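Local coordinates for hypothetical protein DR_0824 (Deinococcus radiodurans, PDB 2IMR) that deaminates aminodeoxyfutalosine to futalosine in menaquinone biosynthesis, using one zinc ion per subunit, and acts more weakly on several adenosine derivatives, at residues P38-Y47 against A82-P93; V59-A69 against F401-Q409. All blocks are in the same frame, centred on the assembly; numbering follows the deposited sequence.

Contact 1 of 2, residues P38-Y47 against A82-P93; sequences PRLLTCDVLY and AAEERAGAVIAP
Parallel beta pairing joins P38-Y47 to A82-P93 in the small beta-rich domain that many amidohydrolases carry beside their catalytic barrel, far from the zinc. Two runs of parallel bridges, R39 to T42 with A83 to R86 and V45-L46 with V90-I91, are offset by one residue, with A87-A89 looping past C43-D44. In the first run L40 N donates to A83 O and T42 N to E85 O, both at 2.8 Å; beyond the offset, V45 N donates to A89 O and Y47 N bonds I91 O. A salt bridge marks the irregular step: R86 NH2 gives D44 OD2 a nearly straight bond (2.8 Å, 177°) from above the carboxylate plane, while NH1 reaches OD1 more weakly. The arginine chain bends at chi2 (54°), which turns its guanidinium back over the carbonyl carbon of G88. A water joins R86 NH1 to T42 OG1, and another links that hydroxyl to E84 OE1. On the face of R39 and L41, E85 runs alongside L41, its OE1 3.3 Å from L41 CD2, and OE2 forms a weak salt bridge with R39 NE at 3.3 Å. Further along, C43 SG rests on I91 CG1 at 3.6 Å. Strand 57-62 flanks 38-43 on the side away from 83-86, strand 53-54 pairs with 45-47, and helix 380-395 packs against V45 and Y47.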
ATOM      1  N   PRO A  38     -12.494  25.402 -27.287  1.00 33.49           N
ATOM      2  CA  PRO A  38     -12.545  24.271 -26.355  1.00 32.09           C
ATOM      3  C   PRO A  38     -12.166  22.946 -27.008  1.00 30.76           C
ATOM      4  O   PRO A  38     -12.434  22.722 -28.186  1.00 32.12           O
ATOM      5  CB  PRO A  38     -14.001  24.271 -25.887  1.00 32.70           C
ATOM      6  CG  PRO A  38     -14.420  25.711 -26.049  1.00 34.11           C
ATOM      7  CD  PRO A  38     -13.809  26.058 -27.379  1.00 32.86           C
ATOM      8  N   ARG A  39     -11.531  22.073 -26.235  1.00 28.55           N
ATOM      9  CA  ARG A  39     -11.148  20.758 -26.724  1.00 25.88           C
ATOM     10  C   ARG A  39     -11.787  19.757 -25.773  1.00 23.09           C
ATOM     11  O   ARG A  39     -11.701  19.917 -24.557  1.00 22.08           O
ATOM     12  CB  ARG A  39      -9.627  20.580 -26.697  1.00 27.21           C
ATOM     13  CG  ARG A  39      -8.857  21.731 -27.317  1.00 29.14           C
ATOM     14  CD  ARG A  39      -7.458  21.306 -27.731  1.00 29.73           C
ATOM     15  NE  ARG A  39      -6.661  20.775 -26.629  1.00 28.81           N
ATOM     16  CZ  ARG A  39      -6.270  21.477 -25.572  1.00 30.51           C
ATOM     17  NH1 ARG A  39      -6.603  22.757 -25.447  1.00 31.21           N
ATOM     18  NH2 ARG A  39      -5.520  20.899 -24.643  1.00 34.41           N
ATOM     19  N   LEU A  40     -12.431  18.741 -26.333  1.00 22.07           N
ATOM     20  CA  LEU A  40     -13.079  17.713 -25.534  1.00 22.72           C
ATOM     21  C   LEU A  40     -12.239  16.447 -25.526  1.00 21.13           C
ATOM     22  O   LEU A  40     -12.176  15.722 -26.522  1.00 21.71           O
ATOM     23  CB  LEU A  40     -14.467  17.398 -26.097  1.00 25.76           C
ATOM     24  CG  LEU A  40     -15.161  16.151 -25.541  1.00 27.74           C
ATOM     25  CD1 LEU A  40     -15.312  16.263 -24.029  1.00 27.59           C
ATOM     26  CD2 LEU A  40     -16.521  15.996 -26.209  1.00 29.18           C
ATOM     27  N   LEU A  41     -11.584  16.191 -24.401  1.00 21.26           N
ATOM     28  CA  LEU A  41     -10.761  15.000 -24.267  1.00 22.23           C
ATOM     29  C   LEU A  41     -11.616  13.927 -23.620  1.00 22.02           C
ATOM     30  O   LEU A  41     -12.126  14.123 -22.518  1.00 23.50           O
ATOM     31  CB  LEU A  41      -9.544  15.286 -23.390  1.00 22.15           C
ATOM     32  CG  LEU A  41      -8.802  16.602 -23.629  1.00 24.85           C
ATOM     33  CD1 LEU A  41      -7.464  16.543 -22.923  1.00 24.64           C
ATOM     34  CD2 LEU A  41      -8.603  16.852 -25.111  1.00 25.60           C
ATOM     35  N   THR A  42     -11.779  12.797 -24.298  1.00 21.98           N
ATOM     36  CA  THR A  42     -12.587  11.715 -23.748  1.00 23.04           C
ATOM     37  C   THR A  42     -11.734  10.551 -23.251  1.00 23.72           C
ATOM     38  O   THR A  42     -10.655  10.280 -23.779  1.00 23.64           O
ATOM     39  CB  THR A  42     -13.591  11.183 -24.784  1.00 22.63           C
ATOM     40  OG1 THR A  42     -12.886  10.604 -25.887  1.00 26.35           O
ATOM     41  CG2 THR A  42     -14.472  12.315 -25.292  1.00 22.32           C
ATOM     42  N   CYS A  43     -12.230   9.869 -22.226  1.00 23.09           N
ATOM     43  CA  CYS A  43     -11.525   8.731 -21.646  1.00 23.37           C
ATOM     44  C   CYS A  43     -12.515   7.660 -21.212  1.00 25.52           C
ATOM     45  O   CYS A  43     -13.731   7.865 -21.271  1.00 24.69           O
ATOM     46  CB  CYS A  43     -10.683   9.186 -20.449  1.00 22.05           C
ATOM     47  SG  CYS A  43     -11.581  10.041 -19.118  1.00 24.14           S
ATOM     48  N   ASP A  44     -11.999   6.516 -20.775  1.00 26.13           N
ATOM     49  CA  ASP A  44     -12.868   5.434 -20.337  1.00 27.17           C
ATOM     50  C   ASP A  44     -13.268   5.644 -18.892  1.00 27.10           C
ATOM     51  O   ASP A  44     -14.399   5.352 -18.503  1.00 28.11           O
ATOM     52  CB  ASP A  44     -12.172   4.084 -20.507  1.00 29.17           C
ATOM     53  CG  ASP A  44     -11.834   3.789 -21.953  1.00 31.34           C
ATOM     54  OD1 ASP A  44     -12.684   4.063 -22.826  1.00 35.08           O
ATOM     55  OD2 ASP A  44     -10.729   3.277 -22.222  1.00 34.61           O
ATOM     56  N   VAL A  45     -12.337   6.150 -18.095  1.00 26.48           N
ATOM     57  CA  VAL A  45     -12.600   6.414 -16.691  1.00 26.00           C
ATOM     58  C   VAL A  45     -11.992   7.741 -16.272  1.00 26.79           C
ATOM     59  O   VAL A  45     -10.794   7.980 -16.451  1.00 24.67           O
ATOM     60  CB  VAL A  45     -12.025   5.307 -15.777  1.00 26.02           C
ATOM     61  CG1 VAL A  45     -12.214   5.692 -14.320  1.00 25.79           C
ATOM     62  CG2 VAL A  45     -12.712   3.987 -16.067  1.00 26.65           C
ATOM     63  N   LEU A  46     -12.832   8.601 -15.711  1.00 25.04           N
ATOM     64  CA  LEU A  46     -12.407   9.909 -15.249  1.00 26.37           C
ATOM     65  C   LEU A  46     -12.562  10.046 -13.742  1.00 26.95           C
ATOM     66  O   LEU A  46     -13.586   9.661 -13.182  1.00 27.96           O
ATOM     67  CB  LEU A  46     -13.242  10.998 -15.925  1.00 26.20           C
ATOM     68  CG  LEU A  46     -13.252  12.352 -15.207  1.00 27.68           C
ATOM     69  CD1 LEU A  46     -11.928  13.057 -15.425  1.00 28.61           C
ATOM     70  CD2 LEU A  46     -14.400  13.205 -15.732  1.00 28.55           C
ATOM     71  N   TYR A  47     -11.542  10.583 -13.084  1.00 27.95           N
ATOM     72  CA  TYR A  47     -11.626  10.818 -11.650  1.00 29.04           C
ATOM     73  C   TYR A  47     -11.168  12.247 -11.390  1.00 30.61           C
ATOM     74  O   TYR A  47     -10.023  12.602 -11.668  1.00 29.04           O
ATOM     75  CB  TYR A  47     -10.756   9.844 -10.852  1.00 30.34           C
ATOM     76  CG  TYR A  47     -10.943  10.039  -9.364  1.00 31.26           C
ATOM     77  CD1 TYR A  47     -12.180   9.794  -8.765  1.00 31.93           C
ATOM     78  CD2 TYR A  47      -9.918  10.552  -8.570  1.00 30.27           C
ATOM     79  CE1 TYR A  47     -12.395  10.063  -7.414  1.00 31.43           C
ATOM     80  CE2 TYR A  47     -10.124  10.824  -7.217  1.00 30.99           C
ATOM     81  CZ  TYR A  47     -11.368  10.579  -6.648  1.00 31.97           C
ATOM     82  OH  TYR A  47     -11.589  10.863  -5.319  1.00 31.47           O
ATOM     83  N   ALA A  82     -16.629  22.123 -29.897  1.00 37.96           N
ATOM     84  CA  ALA A  82     -15.379  21.606 -29.360  1.00 36.80           C
ATOM     85  C   ALA A  82     -14.915  20.382 -30.140  1.00 36.31           C
ATOM     86  O   ALA A  82     -15.690  19.452 -30.373  1.00 36.71           O
ATOM     87  CB  ALA A  82     -15.552  21.256 -27.887  1.00 35.24           C
ATOM     88  N   ALA A  83     -13.651  20.389 -30.550  1.00 35.72           N
ATOM     89  CA  ALA A  83     -13.088  19.266 -31.285  1.00 34.98           C
ATOM     90  C   ALA A  83     -12.831  18.152 -30.277  1.00 35.26           C
ATOM     91  O   ALA A  83     -12.422  18.421 -29.149  1.00 34.73           O
ATOM     92  CB  ALA A  83     -11.788  19.678 -31.953  1.00 34.39           C
ATOM     93  N   GLU A  84     -13.075  16.907 -30.672  1.00 35.35           N
ATOM     94  CA  GLU A  84     -12.854  15.789 -29.764  1.00 34.90           C
ATOM     95  C   GLU A  84     -11.490  15.145 -29.925  1.00 33.71           C
ATOM     96  O   GLU A  84     -10.907  15.134 -31.009  1.00 35.05           O
ATOM     97  CB  GLU A  84     -13.939  14.723 -29.932  1.00 37.06           C
ATOM     98  CG  GLU A  84     -15.225  15.050 -29.200  1.00 39.84           C
ATOM     99  CD  GLU A  84     -16.214  13.901 -29.203  1.00 41.71           C
ATOM    100  OE1 GLU A  84     -15.869  12.809 -28.698  1.00 41.50           O
ATOM    101  OE2 GLU A  84     -17.342  14.098 -29.708  1.00 44.98           O
ATOM    102  N   GLU A  85     -10.994  14.614 -28.815  1.00 31.60           N
ATOM    103  CA  GLU A  85      -9.707  13.941 -28.754  1.00 29.96           C
ATOM    104  C   GLU A  85      -9.856  12.718 -27.861  1.00 28.25           C
ATOM    105  O   GLU A  85     -10.338  12.833 -26.740  1.00 27.48           O
ATOM    106  CB  GLU A  85      -8.652  14.853 -28.123  1.00 29.38           C
ATOM    107  CG  GLU A  85      -8.084  15.944 -29.005  1.00 31.75           C
ATOM    108  CD  GLU A  85      -7.112  16.823 -28.241  1.00 31.66           C
ATOM    109  OE1 GLU A  85      -6.317  16.276 -27.451  1.00 35.38           O
ATOM    110  OE2 GLU A  85      -7.135  18.057 -28.424  1.00 34.76           O
ATOM    111  N   ARG A  86      -9.458  11.551 -28.358  1.00 27.96           N
ATOM    112  CA  ARG A  86      -9.504  10.331 -27.560  1.00 27.34           C
ATOM    113  C   ARG A  86      -8.271  10.421 -26.661  1.00 26.66           C
ATOM    114  O   ARG A  86      -7.143  10.360 -27.145  1.00 28.53           O
ATOM    115  CB  ARG A  86      -9.415   9.101 -28.467  1.00 28.26           C
ATOM    116  CG  ARG A  86      -9.000   7.814 -27.759  1.00 32.02           C
ATOM    117  CD  ARG A  86      -9.880   7.477 -26.561  1.00 33.88           C
ATOM    118  NE  ARG A  86      -9.470   6.215 -25.947  1.00 35.00           N
ATOM    119  CZ  ARG A  86     -10.049   5.663 -24.886  1.00 35.35           C
ATOM    120  NH1 ARG A  86     -11.079   6.259 -24.300  1.00 37.50           N
ATOM    121  NH2 ARG A  86      -9.597   4.507 -24.411  1.00 35.84           N
ATOM    122  N   ALA A  87      -8.481  10.569 -25.356  1.00 24.43           N
ATOM    123  CA  ALA A  87      -7.361  10.725 -24.434  1.00 23.39           C
ATOM    124  C   ALA A  87      -6.903   9.485 -23.671  1.00 21.25           C
ATOM    125  O   ALA A  87      -6.186   9.600 -22.680  1.00 23.16           O
ATOM    126  CB  ALA A  87      -7.670  11.847 -23.453  1.00 21.78           C
ATOM    127  N   GLY A  88      -7.311   8.306 -24.122  1.00 21.15           N
ATOM    128  CA  GLY A  88      -6.886   7.091 -23.449  1.00 22.17           C
ATOM    129  C   GLY A  88      -7.873   6.533 -22.443  1.00 23.42           C
ATOM    130  O   GLY A  88      -9.010   6.995 -22.347  1.00 24.49           O
ATOM    131  N   ALA A  89      -7.428   5.544 -21.676  1.00 21.80           N
ATOM    132  CA  ALA A  89      -8.291   4.899 -20.693  1.00 23.28           C
ATOM    133  C   ALA A  89      -8.584   5.722 -19.446  1.00 22.34           C
ATOM    134  O   ALA A  89      -9.727   5.799 -18.996  1.00 23.50           O
ATOM    135  CB  ALA A  89      -7.694   3.551 -20.288  1.00 24.89           C
ATOM    136  N   VAL A  90      -7.563   6.353 -18.891  1.00 19.52           N
ATOM    137  CA  VAL A  90      -7.767   7.098 -17.666  1.00 20.05           C
ATOM    138  C   VAL A  90      -7.283   8.536 -17.612  1.00 20.85           C
ATOM    139  O   VAL A  90      -6.181   8.865 -18.060  1.00 19.23           O
ATOM    140  CB  VAL A  90      -7.107   6.350 -16.474  1.00 19.68           C
ATOM    141  CG1 VAL A  90      -7.310   7.130 -15.184  1.00 18.47           C
ATOM    142  CG2 VAL A  90      -7.680   4.937 -16.364  1.00 18.35           C
ATOM    143  N   ILE A  91      -8.134   9.388 -17.055  1.00 20.28           N
ATOM    144  CA  ILE A  91      -7.797  10.783 -16.832  1.00 21.37           C
ATOM    145  C   ILE A  91      -8.059  10.973 -15.348  1.00 21.33           C
ATOM    146  O   ILE A  91      -9.200  10.842 -14.892  1.00 23.00           O
ATOM    147  CB  ILE A  91      -8.684  11.759 -17.627  1.00 21.23           C
ATOM    148  CG1 ILE A  91      -8.364  11.657 -19.121  1.00 22.29           C
ATOM    149  CG2 ILE A  91      -8.438  13.174 -17.136  1.00 18.15           C
ATOM    150  CD1 ILE A  91      -9.164  12.606 -19.993  1.00 21.79           C
ATOM    151  N   ALA A  92      -7.001  11.257 -14.594  1.00 19.95           N
ATOM    152  CA  ALA A  92      -7.117  11.442 -13.152  1.00 21.58           C
ATOM    153  C   ALA A  92      -5.801  11.919 -12.562  1.00 23.33           C
ATOM    154  O   ALA A  92      -4.755  11.839 -13.209  1.00 23.20           O
ATOM    155  CB  ALA A  92      -7.533  10.120 -12.489  1.00 21.83           C
ATOM    156  N   PRO A  93      -5.833  12.434 -11.323  1.00 23.31           N
ATOM    157  CA  PRO A  93      -4.596  12.902 -10.701  1.00 23.53           C
ATOM    158  C   PRO A  93      -3.625  11.726 -10.646  1.00 23.90           C
ATOM    159  O   PRO A  93      -4.047  10.571 -10.752  1.00 22.14           O
ATOM    160  CB  PRO A  93      -5.055  13.333  -9.309  1.00 23.95           C
ATOM    161  CG  PRO A  93      -6.468  13.784  -9.550  1.00 24.09           C
ATOM    162  CD  PRO A  93      -6.996  12.708 -10.460  1.00 24.73           C
TER
HETATM  163  O   HOH W   1      -4.785  18.000 -25.897  1.00 32.08           O
HETATM  164  O   HOH W   2     -12.941   7.886 -25.477  1.00 29.28           O
HETATM  165  O   HOH W   3     -13.856  10.877 -28.636  1.00 35.63           O

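Contact 2 of 2, residues V59-A69 against F401-Q409; sequences VVVVGETVAAA and FLRRGETWQ
V59 and V61, two residues apart on one strand, both meet the indole of W408. V59 CG1 comes to CZ3 at 4.1 Å, whereas V61 CG2 lies over one face in a CH-pi contact, 4.1 Å from the centroid of the five-membered ring. With CG of W408 anti to the backbone N (chi1 168°), the indole extends back toward these valines. Within the type II' turn V62-T65, E64 O accepts W408 N at 2.7 Å, the donor lying well above the carbonyl plane. T65 makes a single backbone bridge with T407, and its CG2 touches G405 O. V66 is gripped from both ends of its backbone: its N donates to E406 O in an almost perfectly straight bond (2.9 Å, 179°), and its O accepts G405 N at 3.0 Å. Its CG2 touches L402 CD1 at 3.8 Å and the edge of the W408 ring. A67 and A68 both face V60, a classic beta bulge, and A67 O lies against the aliphatic start of R404. In the small beta-rich domain, the 401-409 loop after helix 380-395 packs on one face of hairpin 57-70, that of V59, V61 and V66, while W408 and L402 reach I91 of strand 90-91, and L41 of strand 38-43 also packs against W408.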
ATOM      1  N   VAL A  59     -13.168  15.727 -20.402  1.00 23.13           N
ATOM      2  CA  VAL A  59     -12.699  16.979 -19.836  1.00 22.86           C
ATOM      3  C   VAL A  59     -12.620  18.003 -20.955  1.00 22.92           C
ATOM      4  O   VAL A  59     -11.997  17.752 -21.983  1.00 23.13           O
ATOM      5  CB  VAL A  59     -11.293  16.836 -19.222  1.00 22.81           C
ATOM      6  CG1 VAL A  59     -10.848  18.159 -18.634  1.00 25.85           C
ATOM      7  CG2 VAL A  59     -11.296  15.754 -18.149  1.00 25.15           C
ATOM      8  N   VAL A  60     -13.269  19.146 -20.779  1.00 23.22           N
ATOM      9  CA  VAL A  60     -13.193  20.171 -21.808  1.00 22.25           C
ATOM     10  C   VAL A  60     -12.107  21.136 -21.377  1.00 20.98           C
ATOM     11  O   VAL A  60     -12.123  21.661 -20.263  1.00 22.05           O
ATOM     12  CB  VAL A  60     -14.524  20.928 -21.991  1.00 23.15           C
ATOM     13  CG1 VAL A  60     -14.341  22.054 -23.009  1.00 21.23           C
ATOM     14  CG2 VAL A  60     -15.593  19.973 -22.482  1.00 23.21           C
ATOM     15  N   VAL A  61     -11.147  21.356 -22.262  1.00 20.68           N
ATOM     16  CA  VAL A  61     -10.047  22.245 -21.955  1.00 21.14           C
ATOM     17  C   VAL A  61     -10.051  23.437 -22.901  1.00 21.58           C
ATOM     18  O   VAL A  61     -10.290  23.294 -24.099  1.00 22.26           O
ATOM     19  CB  VAL A  61      -8.693  21.501 -22.071  1.00 20.94           C
ATOM     20  CG1 VAL A  61      -7.546  22.430 -21.716  1.00 20.77           C
ATOM     21  CG2 VAL A  61      -8.691  20.290 -21.147  1.00 20.52           C
ATOM     22  N   VAL A  62      -9.819  24.615 -22.339  1.00 23.15           N
ATOM     23  CA  VAL A  62      -9.753  25.844 -23.118  1.00 25.29           C
ATOM     24  C   VAL A  62      -8.358  26.386 -22.854  1.00 25.28           C
ATOM     25  O   VAL A  62      -8.065  26.844 -21.749  1.00 27.05           O
ATOM     26  CB  VAL A  62     -10.803  26.874 -22.652  1.00 27.07           C
ATOM     27  CG1 VAL A  62     -10.641  28.170 -23.440  1.00 29.86           C
ATOM     28  CG2 VAL A  62     -12.201  26.311 -22.849  1.00 28.44           C
ATOM     29  N   GLY A  63      -7.491  26.321 -23.858  1.00 26.46           N
ATOM     30  CA  GLY A  63      -6.129  26.786 -23.663  1.00 26.12           C
ATOM     31  C   GLY A  63      -5.419  25.762 -22.794  1.00 26.70           C
ATOM     32  O   GLY A  63      -5.229  24.620 -23.210  1.00 26.27           O
ATOM     33  N   GLU A  64      -5.039  26.160 -21.583  1.00 26.25           N
ATOM     34  CA  GLU A  64      -4.376  25.258 -20.643  1.00 28.54           C
ATOM     35  C   GLU A  64      -5.211  25.185 -19.375  1.00 27.96           C
ATOM     36  O   GLU A  64      -4.713  24.807 -18.311  1.00 27.93           O
ATOM     37  CB  GLU A  64      -2.986  25.779 -20.273  1.00 30.82           C
ATOM     38  CG  GLU A  64      -2.008  25.885 -21.421  1.00 35.15           C
ATOM     39  CD  GLU A  64      -0.657  26.399 -20.965  1.00 37.87           C
ATOM     40  OE1 GLU A  64      -0.020  25.731 -20.124  1.00 40.62           O
ATOM     41  OE2 GLU A  64      -0.235  27.476 -21.439  1.00 41.63           O
ATOM     42  N   THR A  65      -6.483  25.545 -19.496  1.00 27.57           N
ATOM     43  CA  THR A  65      -7.392  25.564 -18.355  1.00 26.55           C
ATOM     44  C   THR A  65      -8.599  24.650 -18.526  1.00 25.32           C
ATOM     45  O   THR A  65      -9.201  24.591 -19.598  1.00 24.85           O
ATOM     46  CB  THR A  65      -7.900  27.002 -18.106  1.00 26.54           C
ATOM     47  OG1 THR A  65      -6.779  27.883 -17.975  1.00 26.52           O
ATOM     48  CG2 THR A  65      -8.740  27.067 -16.837  1.00 26.44           C
ATOM     49  N   VAL A  66      -8.955  23.942 -17.461  1.00 25.03           N
ATOM     50  CA  VAL A  66     -10.102  23.046 -17.501  1.00 24.45           C
ATOM     51  C   VAL A  66     -11.393  23.862 -17.508  1.00 26.13           C
ATOM     52  O   VAL A  66     -11.612  24.698 -16.633  1.00 27.27           O
ATOM     53  CB  VAL A  66     -10.124  22.102 -16.277  1.00 23.30           C
ATOM     54  CG1 VAL A  66     -11.353  21.219 -16.328  1.00 23.04           C
ATOM     55  CG2 VAL A  66      -8.858  21.251 -16.251  1.00 21.93           C
ATOM     56  N   ALA A  67     -12.248  23.620 -18.495  1.00 26.56           N
ATOM     57  CA  ALA A  67     -13.509  24.346 -18.578  1.00 29.10           C
ATOM     58  C   ALA A  67     -14.565  23.589 -17.789  1.00 30.62           C
ATOM     59  O   ALA A  67     -15.376  24.182 -17.076  1.00 31.32           O
ATOM     60  CB  ALA A  67     -13.945  24.488 -20.032  1.00 27.58           C
ATOM     61  N   ALA A  68     -14.544  22.269 -17.924  1.00 30.61           N
ATOM     62  CA  ALA A  68     -15.500  21.421 -17.233  1.00 32.44           C
ATOM     63  C   ALA A  68     -15.012  19.984 -17.254  1.00 33.33           C
ATOM     64  O   ALA A  68     -14.219  19.597 -18.116  1.00 31.70           O
ATOM     65  CB  ALA A  68     -16.862  21.519 -17.906  1.00 31.24           C
ATOM     66  N   ALA A  69     -15.486  19.199 -16.295  1.00 33.75           N
ATOM     67  CA  ALA A  69     -15.111  17.796 -16.204  1.00 34.93           C
ATOM     68  C   ALA A  69     -16.306  17.007 -15.703  1.00 35.89           C
ATOM     69  O   ALA A  69     -16.886  17.333 -14.666  1.00 36.62           O
ATOM     70  CB  ALA A  69     -13.929  17.624 -15.260  1.00 33.72           C
ATOM     71  N   PHE A 401      -7.017  18.638  -7.647  1.00 38.72           N
ATOM     72  CA  PHE A 401      -8.407  18.633  -8.075  1.00 38.93           C
ATOM     73  C   PHE A 401      -8.465  18.916  -9.569  1.00 38.66           C
ATOM     74  O   PHE A 401      -7.685  19.713 -10.092  1.00 39.22           O
ATOM     75  CB  PHE A 401      -9.199  19.683  -7.307  1.00 39.09           C
ATOM     76  N   LEU A 402      -9.387  18.251 -10.251  1.00 38.18           N
ATOM     77  CA  LEU A 402      -9.555  18.426 -11.682  1.00 37.88           C
ATOM     78  C   LEU A 402     -10.944  19.006 -11.913  1.00 38.20           C
ATOM     79  O   LEU A 402     -11.927  18.268 -12.014  1.00 39.07           O
ATOM     80  CB  LEU A 402      -9.401  17.072 -12.385  1.00 37.17           C
ATOM     81  CG  LEU A 402      -9.272  17.021 -13.908  1.00 37.93           C
ATOM     82  CD1 LEU A 402      -8.257  18.047 -14.380  1.00 37.61           C
ATOM     83  CD2 LEU A 402      -8.851  15.619 -14.335  1.00 35.73           C
ATOM     84  N   ARG A 403     -11.024  20.334 -11.975  1.00 36.96           N
ATOM     85  CA  ARG A 403     -12.299  21.010 -12.185  1.00 35.80           C
ATOM     86  C   ARG A 403     -12.120  22.385 -12.820  1.00 35.16           C
ATOM     87  O   ARG A 403     -10.997  22.868 -12.987  1.00 34.18           O
ATOM     88  CB  ARG A 403     -13.043  21.155 -10.853  1.00 35.32           C
ATOM     89  CG  ARG A 403     -12.359  22.068  -9.845  1.00 36.41           C
ATOM     90  CD  ARG A 403     -13.024  21.950  -8.474  1.00 38.03           C
ATOM     91  NE  ARG A 403     -12.538  22.936  -7.509  1.00 39.55           N
ATOM     92  CZ  ARG A 403     -11.257  23.143  -7.217  1.00 40.45           C
ATOM     93  NH1 ARG A 403     -10.307  22.436  -7.818  1.00 40.79           N
ATOM     94  NH2 ARG A 403     -10.922  24.053  -6.309  1.00 40.88           N
ATOM     95  N   ARG A 404     -13.242  23.008 -13.168  1.00 35.66           N
ATOM     96  CA  ARG A 404     -13.248  24.329 -13.791  1.00 34.82           C
ATOM     97  C   ARG A 404     -12.278  25.295 -13.118  1.00 34.46           C
ATOM     98  O   ARG A 404     -12.284  25.452 -11.894  1.00 34.58           O
ATOM     99  CB  ARG A 404     -14.662  24.910 -13.748  1.00 35.38           C
ATOM    100  CG  ARG A 404     -14.790  26.309 -14.336  1.00 36.29           C
ATOM    101  CD  ARG A 404     -16.123  26.934 -13.952  1.00 38.27           C
ATOM    102  NE  ARG A 404     -16.297  28.273 -14.513  1.00 38.48           N
ATOM    103  CZ  ARG A 404     -16.559  28.520 -15.793  1.00 37.73           C
ATOM    104  NH1 ARG A 404     -16.678  27.517 -16.650  1.00 36.97           N
ATOM    105  NH2 ARG A 404     -16.713  29.771 -16.211  1.00 37.24           N
ATOM    106  N   GLY A 405     -11.440  25.938 -13.925  1.00 33.29           N
ATOM    107  CA  GLY A 405     -10.488  26.893 -13.391  1.00 32.80           C
ATOM    108  C   GLY A 405      -9.099  26.345 -13.125  1.00 33.09           C
ATOM    109  O   GLY A 405      -8.126  27.095 -13.141  1.00 34.00           O
ATOM    110  N   GLU A 406      -9.003  25.044 -12.870  1.00 33.36           N
ATOM    111  CA  GLU A 406      -7.713  24.420 -12.597  1.00 33.81           C
ATOM    112  C   GLU A 406      -6.881  24.318 -13.869  1.00 33.13           C
ATOM    113  O   GLU A 406      -7.421  24.152 -14.963  1.00 32.41           O
ATOM    114  CB  GLU A 406      -7.910  23.015 -12.021  1.00 35.41           C
ATOM    115  CG  GLU A 406      -8.662  22.955 -10.697  1.00 38.54           C
ATOM    116  CD  GLU A 406      -8.012  23.797  -9.616  1.00 39.77           C
ATOM    117  OE1 GLU A 406      -6.768  23.758  -9.498  1.00 42.34           O
ATOM    118  OE2 GLU A 406      -8.743  24.491  -8.879  1.00 43.05           O
ATOM    119  N   THR A 407      -5.563  24.416 -13.720  1.00 32.18           N
ATOM    120  CA  THR A 407      -4.658  24.312 -14.860  1.00 31.93           C
ATOM    121  C   THR A 407      -4.669  22.864 -15.343  1.00 30.33           C
ATOM    122  O   THR A 407      -4.474  21.944 -14.546  1.00 31.16           O
ATOM    123  CB  THR A 407      -3.203  24.672 -14.465  1.00 33.02           C
ATOM    124  OG1 THR A 407      -3.153  26.010 -13.952  1.00 36.28           O
ATOM    125  CG2 THR A 407      -2.282  24.565 -15.669  1.00 32.12           C
ATOM    126  N   TRP A 408      -4.916  22.657 -16.634  1.00 27.87           N
ATOM    127  CA  TRP A 408      -4.915  21.305 -17.185  1.00 26.86           C
ATOM    128  C   TRP A 408      -3.470  20.823 -17.233  1.00 26.56           C
ATOM    129  O   TRP A 408      -2.615  21.475 -17.832  1.00 27.36           O
ATOM    130  CB  TRP A 408      -5.508  21.287 -18.599  1.00 26.01           C
ATOM    131  CG  TRP A 408      -5.275  19.981 -19.322  1.00 25.33           C
ATOM    132  CD1 TRP A 408      -4.486  19.780 -20.420  1.00 25.39           C
ATOM    133  CD2 TRP A 408      -5.808  18.695 -18.973  1.00 24.16           C
ATOM    134  NE1 TRP A 408      -4.496  18.450 -20.777  1.00 23.77           N
ATOM    135  CE2 TRP A 408      -5.300  17.763 -19.905  1.00 24.35           C
ATOM    136  CE3 TRP A 408      -6.667  18.239 -17.963  1.00 24.09           C
ATOM    137  CZ2 TRP A 408      -5.619  16.401 -19.858  1.00 23.67           C
ATOM    138  CZ3 TRP A 408      -6.986  16.885 -17.916  1.00 24.00           C
ATOM    139  CH2 TRP A 408      -6.461  15.983 -18.858  1.00 25.81           C
ATOM    140  N   GLN A 409      -3.199  19.686 -16.601  1.00 26.09           N
ATOM    141  CA  GLN A 409      -1.847  19.137 -16.578  1.00 27.75           C
ATOM    142  C   GLN A 409      -1.756  17.819 -17.331  1.00 26.36           C
ATOM    143  O   GLN A 409      -2.635  16.965 -17.224  1.00 24.63           O
ATOM    144  CB  GLN A 409      -1.381  18.927 -15.135  1.00 30.65           C
ATOM    145  CG  GLN A 409      -1.251  20.207 -14.325  1.00 34.03           C
ATOM    146  CD  GLN A 409      -0.661  19.966 -12.949  1.00 37.87           C
ATOM    147  OE1 GLN A 409      -0.443  20.904 -12.180  1.00 40.20           O
ATOM    148  NE2 GLN A 409      -0.396  18.700 -12.630  1.00 38.27           N
TER

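In the fold
From the N terminus the chain lays down 38-47, turns through hairpin 57-70 and helix 72-78, and returns at 82-93, where contact 1 closes a loop of 34 residues. It then builds the catalytic barrel and, some 330 residues after the hairpin, comes back at 401-409 to close contact 2. Because 59-69 lies inside the first loop and 401-409 beyond its end, the two contacts cross. Both reach one mixed sheet, in which strands 38-43 and 57-62 are neighbours: R39 N and V61 O, and L41 O and V59 N, are within hydrogen-bonding distance. The small domain is thereby assembled from both ends of the sequence, with the barrel inserted between them.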